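Local coordinates for exosome complex component Rrp42 (Methanothermobacter thermautotrophicus, PDB 2WNR), which is predicted to be a non-catalytic component of the RNA-degrading exosome that helps to structure the active site of its partner Rrp41, at residues S50-V64 and G148-L162. Numbering follows the deposited sequence.
Sequences SSRVKLGNTQIIVGV and GNLFDAAVLATVAAL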
ATOM      1  N   SER A  50     -13.711  -8.035 -25.922  1.00 19.78           N
ATOM      2  CA  SER A  50     -12.264  -8.236 -25.881  1.00 20.19           C
ATOM      3  C   SER A  50     -11.640  -8.088 -27.257  1.00 20.48           C
ATOM      4  O   SER A  50     -12.321  -8.256 -28.268  1.00 20.35           O
ATOM      5  CB  SER A  50     -11.923  -9.614 -25.308  1.00 20.56           C
ATOM      6  OG  SER A  50     -12.526 -10.656 -26.058  1.00 22.12           O
ATOM      7  N   SER A  51     -10.344  -7.787 -27.291  1.00 19.60           N
ATOM      8  CA  SER A  51      -9.600  -7.658 -28.546  1.00 21.01           C
ATOM      9  C   SER A  51      -8.119  -7.958 -28.375  1.00 20.88           C
ATOM     10  O   SER A  51      -7.572  -7.812 -27.297  1.00 21.91           O
ATOM     11  CB  SER A  51      -9.768  -6.253 -29.138  1.00 21.95           C
ATOM     12  OG  SER A  51      -9.058  -5.278 -28.386  1.00 24.55           O
ATOM     13  N   ARG A  52      -7.482  -8.383 -29.454  1.00 21.44           N
ATOM     14  CA  ARG A  52      -6.039  -8.585 -29.488  1.00 22.35           C
ATOM     15  C   ARG A  52      -5.505  -7.827 -30.700  1.00 22.30           C
ATOM     16  O   ARG A  52      -5.854  -8.145 -31.845  1.00 23.18           O
ATOM     17  CB  ARG A  52      -5.702 -10.081 -29.566  1.00 21.98           C
ATOM     18  CG  ARG A  52      -4.217 -10.397 -29.595  1.00 25.01           C
ATOM     19  CD  ARG A  52      -3.940 -11.782 -30.182  1.00 33.70           C
ATOM     20  NE  ARG A  52      -3.439 -12.738 -29.192  1.00 41.59           N
ATOM     21  CZ  ARG A  52      -4.070 -13.848 -28.808  1.00 46.43           C
ATOM     22  NH1 ARG A  52      -5.248 -14.175 -29.329  1.00 49.06           N
ATOM     23  NH2 ARG A  52      -3.513 -14.644 -27.903  1.00 47.09           N
ATOM     24  N   VAL A  53      -4.687  -6.807 -30.446  1.00 21.76           N
ATOM     25  CA  VAL A  53      -4.086  -6.018 -31.524  1.00 21.85           C
ATOM     26  C   VAL A  53      -2.575  -6.236 -31.608  1.00 22.53           C
ATOM     27  O   VAL A  53      -1.867  -6.220 -30.598  1.00 22.77           O
ATOM     28  CB  VAL A  53      -4.410  -4.508 -31.395  1.00 21.15           C
ATOM     29  CG1 VAL A  53      -3.550  -3.676 -32.346  1.00 21.04           C
ATOM     30  CG2 VAL A  53      -5.862  -4.264 -31.690  1.00 24.00           C
ATOM     31  N   LYS A  54      -2.101  -6.465 -32.826  1.00 22.51           N
ATOM     32  CA  LYS A  54      -0.677  -6.528 -33.109  1.00 21.80           C
ATOM     33  C   LYS A  54      -0.328  -5.415 -34.085  1.00 22.11           C
ATOM     34  O   LYS A  54      -0.894  -5.321 -35.173  1.00 22.47           O
ATOM     35  CB  LYS A  54      -0.282  -7.887 -33.683  1.00 20.91           C
ATOM     36  CG  LYS A  54      -0.208  -9.002 -32.659  1.00 20.99           C
ATOM     37  CD  LYS A  54       0.401 -10.277 -33.254  1.00 23.47           C
ATOM     38  CE  LYS A  54       1.913 -10.141 -33.408  1.00 27.77           C
ATOM     39  NZ  LYS A  54       2.562 -11.373 -33.943  1.00 28.31           N
ATOM     40  N   LEU A  55       0.598  -4.563 -33.670  1.00 21.91           N
ATOM     41  CA  LEU A  55       1.069  -3.464 -34.487  1.00 22.72           C
ATOM     42  C   LEU A  55       2.571  -3.694 -34.613  1.00 22.75           C
ATOM     43  O   LEU A  55       3.332  -3.427 -33.691  1.00 23.58           O
ATOM     44  CB  LEU A  55       0.712  -2.120 -33.819  1.00 21.89           C
ATOM     45  CG  LEU A  55       1.344  -0.793 -34.265  1.00 24.79           C
ATOM     46  CD1 LEU A  55       1.197  -0.546 -35.759  1.00 25.55           C
ATOM     47  CD2 LEU A  55       0.759   0.376 -33.477  1.00 25.31           C
ATOM     48  N   GLY A  56       2.991  -4.228 -35.750  1.00 23.07           N
ATOM     49  CA  GLY A  56       4.307  -4.837 -35.835  1.00 22.56           C
ATOM     50  C   GLY A  56       4.287  -5.983 -34.848  1.00 23.55           C
ATOM     51  O   GLY A  56       3.399  -6.836 -34.902  1.00 25.13           O
ATOM     52  N   ASN A  57       5.235  -5.990 -33.920  1.00 22.93           N
ATOM     53  CA  ASN A  57       5.275  -7.021 -32.888  1.00 22.49           C
ATOM     54  C   ASN A  57       4.677  -6.572 -31.566  1.00 22.58           C
ATOM     55  O   ASN A  57       4.480  -7.392 -30.667  1.00 23.92           O
ATOM     56  CB  ASN A  57       6.700  -7.521 -32.674  1.00 22.69           C
ATOM     57  CG  ASN A  57       7.157  -8.437 -33.771  1.00 23.07           C
ATOM     58  OD1 ASN A  57       6.373  -9.220 -34.298  1.00 24.56           O
ATOM     59  ND2 ASN A  57       8.436  -8.353 -34.123  1.00 21.55           N
ATOM     60  N   THR A  58       4.412  -5.274 -31.444  1.00 21.64           N
ATOM     61  CA  THR A  58       3.765  -4.725 -30.263  1.00 22.11           C
ATOM     62  C   THR A  58       2.377  -5.336 -30.155  1.00 22.60           C
ATOM     63  O   THR A  58       1.561  -5.216 -31.065  1.00 22.74           O
ATOM     64  CB  THR A  58       3.696  -3.171 -30.307  1.00 22.50           C
ATOM     65  OG1 THR A  58       5.024  -2.641 -30.232  1.00 23.65           O
ATOM     66  CG2 THR A  58       2.912  -2.623 -29.152  1.00 21.33           C
ATOM     67  N   GLN A  59       2.131  -6.009 -29.039  1.00 22.92           N
ATOM     68  CA  GLN A  59       0.902  -6.755 -28.870  1.00 23.15           C
ATOM     69  C   GLN A  59       0.173  -6.359 -27.599  1.00 23.89           C
ATOM     70  O   GLN A  59       0.761  -6.337 -26.523  1.00 24.72           O
ATOM     71  CB  GLN A  59       1.198  -8.250 -28.879  1.00 22.25           C
ATOM     72  CG  GLN A  59      -0.036  -9.124 -28.860  1.00 23.84           C
ATOM     73  CD  GLN A  59       0.286 -10.575 -29.097  1.00 24.61           C
ATOM     74  OE1 GLN A  59       1.341 -10.911 -29.639  1.00 28.35           O
ATOM     75  NE2 GLN A  59      -0.625 -11.447 -28.705  1.00 26.53           N
ATOM     76  N   ILE A  60      -1.109  -6.045 -27.734  1.00 22.71           N
ATOM     77  CA  ILE A  60      -1.931  -5.632 -26.609  1.00 22.39           C
ATOM     78  C   ILE A  60      -3.249  -6.394 -26.644  1.00 22.83           C
ATOM     79  O   ILE A  60      -3.889  -6.493 -27.687  1.00 26.27           O
ATOM     80  CB  ILE A  60      -2.215  -4.098 -26.630  1.00 22.31           C
ATOM     81  CG1 ILE A  60      -0.935  -3.307 -26.356  1.00 21.96           C
ATOM     82  CG2 ILE A  60      -3.284  -3.707 -25.604  1.00 20.80           C
ATOM     83  CD1 ILE A  60      -1.122  -1.816 -26.430  1.00 21.88           C
ATOM     84  N   ILE A  61      -3.641  -6.939 -25.501  1.00 22.20           N
ATOM     85  CA  ILE A  61      -4.965  -7.508 -25.337  1.00 20.79           C
ATOM     86  C   ILE A  61      -5.806  -6.619 -24.427  1.00 21.42           C
ATOM     87  O   ILE A  61      -5.359  -6.213 -23.360  1.00 22.30           O
ATOM     88  CB  ILE A  61      -4.891  -8.917 -24.771  1.00 21.66           C
ATOM     89  CG1 ILE A  61      -4.241  -9.847 -25.800  1.00 18.59           C
ATOM     90  CG2 ILE A  61      -6.286  -9.408 -24.371  1.00 19.31           C
ATOM     91  CD1 ILE A  61      -3.733 -11.118 -25.218  1.00 21.58           C
ATOM     92  N   VAL A  62      -7.016  -6.301 -24.866  1.00 20.73           N
ATOM     93  CA  VAL A  62      -7.905  -5.467 -24.078  1.00 21.90           C
ATOM     94  C   VAL A  62      -9.170  -6.231 -23.739  1.00 22.82           C
ATOM     95  O   VAL A  62      -9.740  -6.903 -24.584  1.00 25.91           O
ATOM     96  CB  VAL A  62      -8.255  -4.142 -24.803  1.00 21.91           C
ATOM     97  CG1 VAL A  62      -9.283  -3.341 -24.016  1.00 22.10           C
ATOM     98  CG2 VAL A  62      -7.010  -3.310 -25.023  1.00 18.58           C
ATOM     99  N   GLY A  63      -9.599  -6.136 -22.491  1.00 22.58           N
ATOM    100  CA  GLY A  63     -10.880  -6.684 -22.093  1.00 22.70           C
ATOM    101  C   GLY A  63     -11.785  -5.580 -21.587  1.00 23.02           C
ATOM    102  O   GLY A  63     -11.319  -4.617 -20.968  1.00 23.96           O
ATOM    103  N   VAL A  64     -13.079  -5.717 -21.861  1.00 22.79           N
ATOM    104  CA  VAL A  64     -14.074  -4.786 -21.354  1.00 22.86           C
ATOM    105  C   VAL A  64     -15.001  -5.557 -20.419  1.00 23.57           C
ATOM    106  O   VAL A  64     -15.672  -6.500 -20.843  1.00 23.69           O
ATOM    107  CB  VAL A  64     -14.891  -4.108 -22.486  1.00 22.04           C
ATOM    108  CG1 VAL A  64     -15.857  -3.089 -21.897  1.00 20.40           C
ATOM    109  CG2 VAL A  64     -13.991  -3.431 -23.494  1.00 19.51           C
ATOM    110  N   GLY A 148       7.561  -1.071 -29.680  1.00 25.31           N
ATOM    111  CA  GLY A 148       7.343   0.291 -30.178  1.00 24.88           C
ATOM    112  C   GLY A 148       5.886   0.738 -30.254  1.00 24.86           C
ATOM    113  O   GLY A 148       5.016   0.003 -30.728  1.00 25.33           O
ATOM    114  N   ASN A 149       5.626   1.956 -29.793  1.00 23.92           N
ATOM    115  CA  ASN A 149       4.332   2.615 -29.998  1.00 24.26           C
ATOM    116  C   ASN A 149       3.172   1.904 -29.303  1.00 24.61           C
ATOM    117  O   ASN A 149       2.365   1.212 -29.924  1.00 25.61           O
ATOM    118  CB  ASN A 149       4.050   2.813 -31.495  1.00 24.01           C
ATOM    119  CG  ASN A 149       2.849   3.707 -31.760  1.00 23.26           C
ATOM    120  OD1 ASN A 149       2.260   4.278 -30.844  1.00 23.81           O
ATOM    121  ND2 ASN A 149       2.488   3.834 -33.032  1.00 25.13           N
ATOM    122  N   LEU A 150       3.104   2.095 -27.999  1.00 24.35           N
ATOM    123  CA  LEU A 150       2.044   1.548 -27.207  1.00 23.61           C
ATOM    124  C   LEU A 150       0.707   2.268 -27.441  1.00 23.82           C
ATOM    125  O   LEU A 150      -0.344   1.642 -27.457  1.00 23.54           O
ATOM    126  CB  LEU A 150       2.459   1.673 -25.756  1.00 25.07           C
ATOM    127  CG  LEU A 150       3.005   0.483 -24.963  1.00 23.53           C
ATOM    128  CD1 LEU A 150       3.646  -0.712 -25.679  1.00 21.95           C
ATOM    129  CD2 LEU A 150       3.680   0.958 -23.684  1.00 20.54           C
ATOM    130  N   PHE A 151       0.767   3.580 -27.632  1.00 23.96           N
ATOM    131  CA  PHE A 151      -0.425   4.420 -27.704  1.00 24.36           C
ATOM    132  C   PHE A 151      -1.374   4.040 -28.841  1.00 25.22           C
ATOM    133  O   PHE A 151      -2.586   3.875 -28.619  1.00 25.26           O
ATOM    134  CB  PHE A 151      -0.038   5.900 -27.816  1.00 23.13           C
ATOM    135  CG  PHE A 151       0.852   6.370 -26.718  1.00 23.81           C
ATOM    136  CD1 PHE A 151       0.313   6.928 -25.561  1.00 24.61           C
ATOM    137  CD2 PHE A 151       2.233   6.253 -26.829  1.00 26.44           C
ATOM    138  CE1 PHE A 151       1.139   7.357 -24.526  1.00 25.39           C
ATOM    139  CE2 PHE A 151       3.071   6.680 -25.798  1.00 24.04           C
ATOM    140  CZ  PHE A 151       2.523   7.229 -24.644  1.00 24.65           C
ATOM    141  N   ASP A 152      -0.820   3.908 -30.051  1.00 25.30           N
ATOM    142  CA  ASP A 152      -1.640   3.664 -31.233  1.00 24.90           C
ATOM    143  C   ASP A 152      -2.243   2.279 -31.166  1.00 24.45           C
ATOM    144  O   ASP A 152      -3.417   2.106 -31.476  1.00 26.31           O
ATOM    145  CB  ASP A 152      -0.827   3.855 -32.508  1.00 24.63           C
ATOM    146  CG  ASP A 152      -0.285   5.265 -32.650  1.00 27.21           C
ATOM    147  OD1 ASP A 152      -0.614   6.121 -31.804  1.00 26.60           O
ATOM    148  OD2 ASP A 152       0.469   5.525 -33.617  1.00 27.27           O
ATOM    149  N   ALA A 153      -1.439   1.313 -30.723  1.00 23.55           N
ATOM    150  CA  ALA A 153      -1.883  -0.060 -30.491  1.00 22.70           C
ATOM    151  C   ALA A 153      -2.948  -0.125 -29.396  1.00 23.37           C
ATOM    152  O   ALA A 153      -3.930  -0.861 -29.524  1.00 23.75           O
ATOM    153  CB  ALA A 153      -0.708  -0.942 -30.132  1.00 21.17           C
ATOM    154  N   ALA A 154      -2.752   0.661 -28.336  1.00 23.70           N
ATOM    155  CA  ALA A 154      -3.665   0.676 -27.194  1.00 22.40           C
ATOM    156  C   ALA A 154      -5.021   1.243 -27.570  1.00 23.18           C
ATOM    157  O   ALA A 154      -6.045   0.624 -27.304  1.00 25.43           O
ATOM    158  CB  ALA A 154      -3.062   1.427 -26.024  1.00 21.15           C
ATOM    159  N   VAL A 155      -5.025   2.405 -28.206  1.00 22.89           N
ATOM    160  CA  VAL A 155      -6.275   3.055 -28.601  1.00 23.18           C
ATOM    161  C   VAL A 155      -7.041   2.155 -29.571  1.00 24.38           C
ATOM    162  O   VAL A 155      -8.259   1.991 -29.469  1.00 25.31           O
ATOM    163  CB  VAL A 155      -6.016   4.445 -29.233  1.00 22.42           C
ATOM    164  CG1 VAL A 155      -7.265   4.978 -29.908  1.00 21.80           C
ATOM    165  CG2 VAL A 155      -5.522   5.419 -28.173  1.00 19.97           C
ATOM    166  N   LEU A 156      -6.299   1.557 -30.496  1.00 24.28           N
ATOM    167  CA  LEU A 156      -6.873   0.690 -31.509  1.00 24.17           C
ATOM    168  C   LEU A 156      -7.566  -0.522 -30.877  1.00 24.23           C
ATOM    169  O   LEU A 156      -8.681  -0.868 -31.260  1.00 23.19           O
ATOM    170  CB  LEU A 156      -5.780   0.251 -32.482  1.00 23.36           C
ATOM    171  CG  LEU A 156      -6.132  -0.458 -33.791  1.00 24.96           C
ATOM    172  CD1 LEU A 156      -7.413   0.081 -34.443  1.00 26.07           C
ATOM    173  CD2 LEU A 156      -4.960  -0.325 -34.738  1.00 24.00           C
ATOM    174  N   ALA A 157      -6.901  -1.142 -29.903  1.00 23.88           N
ATOM    175  CA  ALA A 157      -7.414  -2.329 -29.219  1.00 23.12           C
ATOM    176  C   ALA A 157      -8.604  -2.004 -28.302  1.00 23.15           C
ATOM    177  O   ALA A 157      -9.562  -2.778 -28.228  1.00 21.94           O
ATOM    178  CB  ALA A 157      -6.303  -3.013 -28.433  1.00 21.73           C
ATOM    179  N   THR A 158      -8.536  -0.865 -27.614  1.00 22.73           N
ATOM    180  CA  THR A 158      -9.606  -0.431 -26.736  1.00 22.40           C
ATOM    181  C   THR A 158     -10.856  -0.137 -27.552  1.00 24.46           C
ATOM    182  O   THR A 158     -11.936  -0.629 -27.221  1.00 24.33           O
ATOM    183  CB  THR A 158      -9.207   0.808 -25.946  1.00 22.89           C
ATOM    184  OG1 THR A 158      -7.938   0.582 -25.320  1.00 24.34           O
ATOM    185  CG2 THR A 158     -10.251   1.117 -24.869  1.00 23.03           C
ATOM    186  N   VAL A 159     -10.698   0.642 -28.626  1.00 23.91           N
ATOM    187  CA  VAL A 159     -11.801   0.907 -29.538  1.00 23.00           C
ATOM    188  C   VAL A 159     -12.374  -0.405 -30.069  1.00 22.79           C
ATOM    189  O   VAL A 159     -13.596  -0.609 -30.038  1.00 24.48           O
ATOM    190  CB  VAL A 159     -11.407   1.880 -30.687  1.00 22.98           C
ATOM    191  CG1 VAL A 159     -12.470   1.914 -31.774  1.00 21.53           C
ATOM    192  CG2 VAL A 159     -11.223   3.288 -30.141  1.00 22.81           C
ATOM    193  N   ALA A 160     -11.498  -1.298 -30.528  1.00 21.14           N
ATOM    194  CA  ALA A 160     -11.939  -2.587 -31.055  1.00 20.86           C
ATOM    195  C   ALA A 160     -12.743  -3.356 -30.005  1.00 20.87           C
ATOM    196  O   ALA A 160     -13.844  -3.836 -30.289  1.00 21.48           O
ATOM    197  CB  ALA A 160     -10.756  -3.411 -31.550  1.00 19.47           C
ATOM    198  N   ALA A 161     -12.204  -3.436 -28.787  1.00 19.93           N
ATOM    199  CA  ALA A 161     -12.856  -4.165 -27.703  1.00 21.09           C
ATOM    200  C   ALA A 161     -14.235  -3.586 -27.361  1.00 22.13           C
ATOM    201  O   ALA A 161     -15.181  -4.324 -27.078  1.00 20.62           O
ATOM    202  CB  ALA A 161     -11.964  -4.190 -26.483  1.00 20.74           C
ATOM    203  N   LEU A 162     -14.339  -2.262 -27.407  1.00 22.52           N
ATOM    204  CA  LEU A 162     -15.587  -1.575 -27.106  1.00 21.86           C
ATOM    205  C   LEU A 162     -16.670  -1.912 -28.118  1.00 22.71           C
ATOM    206  O   LEU A 162     -17.839  -2.071 -27.763  1.00 22.07           O
ATOM    207  CB  LEU A 162     -15.375  -0.061 -27.058  1.00 21.99           C
ATOM    208  CG  LEU A 162     -14.663   0.467 -25.813  1.00 19.23           C
ATOM    209  CD1 LEU A 162     -14.235   1.914 -25.973  1.00 20.60           C
ATOM    210  CD2 LEU A 162     -15.434   0.245 -24.541  1.00 17.65           C
TER
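Ala157 meets the hairpin with its methyl pointed between Val53 and Val62. Val53 CG2 and Val62 CG2 each come within 3.5 Å of Ala157 CB, one from each strand. In both valines CG1 is anti to the backbone N (chi1 168° and 175°), which leaves CG2 anti to the carbonyl carbon and turned onto Ala157. One turn on, Ala161 CB lies 3.7 Å from Val62 CG1 and equally near Val64 CG2. One turn back, Ala153 packs between Leu55 and Ile60. Leu55 CD2 drops beside the first turn, 3.6 Å from Ala153 N. Ile60 reaches across with an extended chain, its CD1 over the backbone of Ala154.

Two hydroxyls add polar ties. Ser51 OG donates to Ala157 O (2.6 Å), tilted from the carbonyl plane. Ala161 N reaches the same oxygen from the opposite face. At the turn end, Thr58 OG1 donates to Gly148 O (2.7 Å), while Asp147 N also bonds this hydroxyl. A valine here would probably leave Asp147 N without its acceptor and Gly148 O with Arg35 but without the hydroxyl. Asn149 caps the helix: OD1 accepts from Asp152 N, and ND2 meets Asp152 OD2 from above the carboxylate plane. Asp152 OD1 bonds Thr197 OG1 on strand 193-201.

The helix lies on one face of the antiparallel hairpin, part of the larger mixed sheet of the RNase PH fold. Helix 102-117 covers Ala154 and Thr158 as well. The contact is buried. Small alanines facing branched side chains let the helix lie close, 6.4 Å between axes at strand 50-55, while backbone atoms satisfy Ser51 OG and Thr58 OG1.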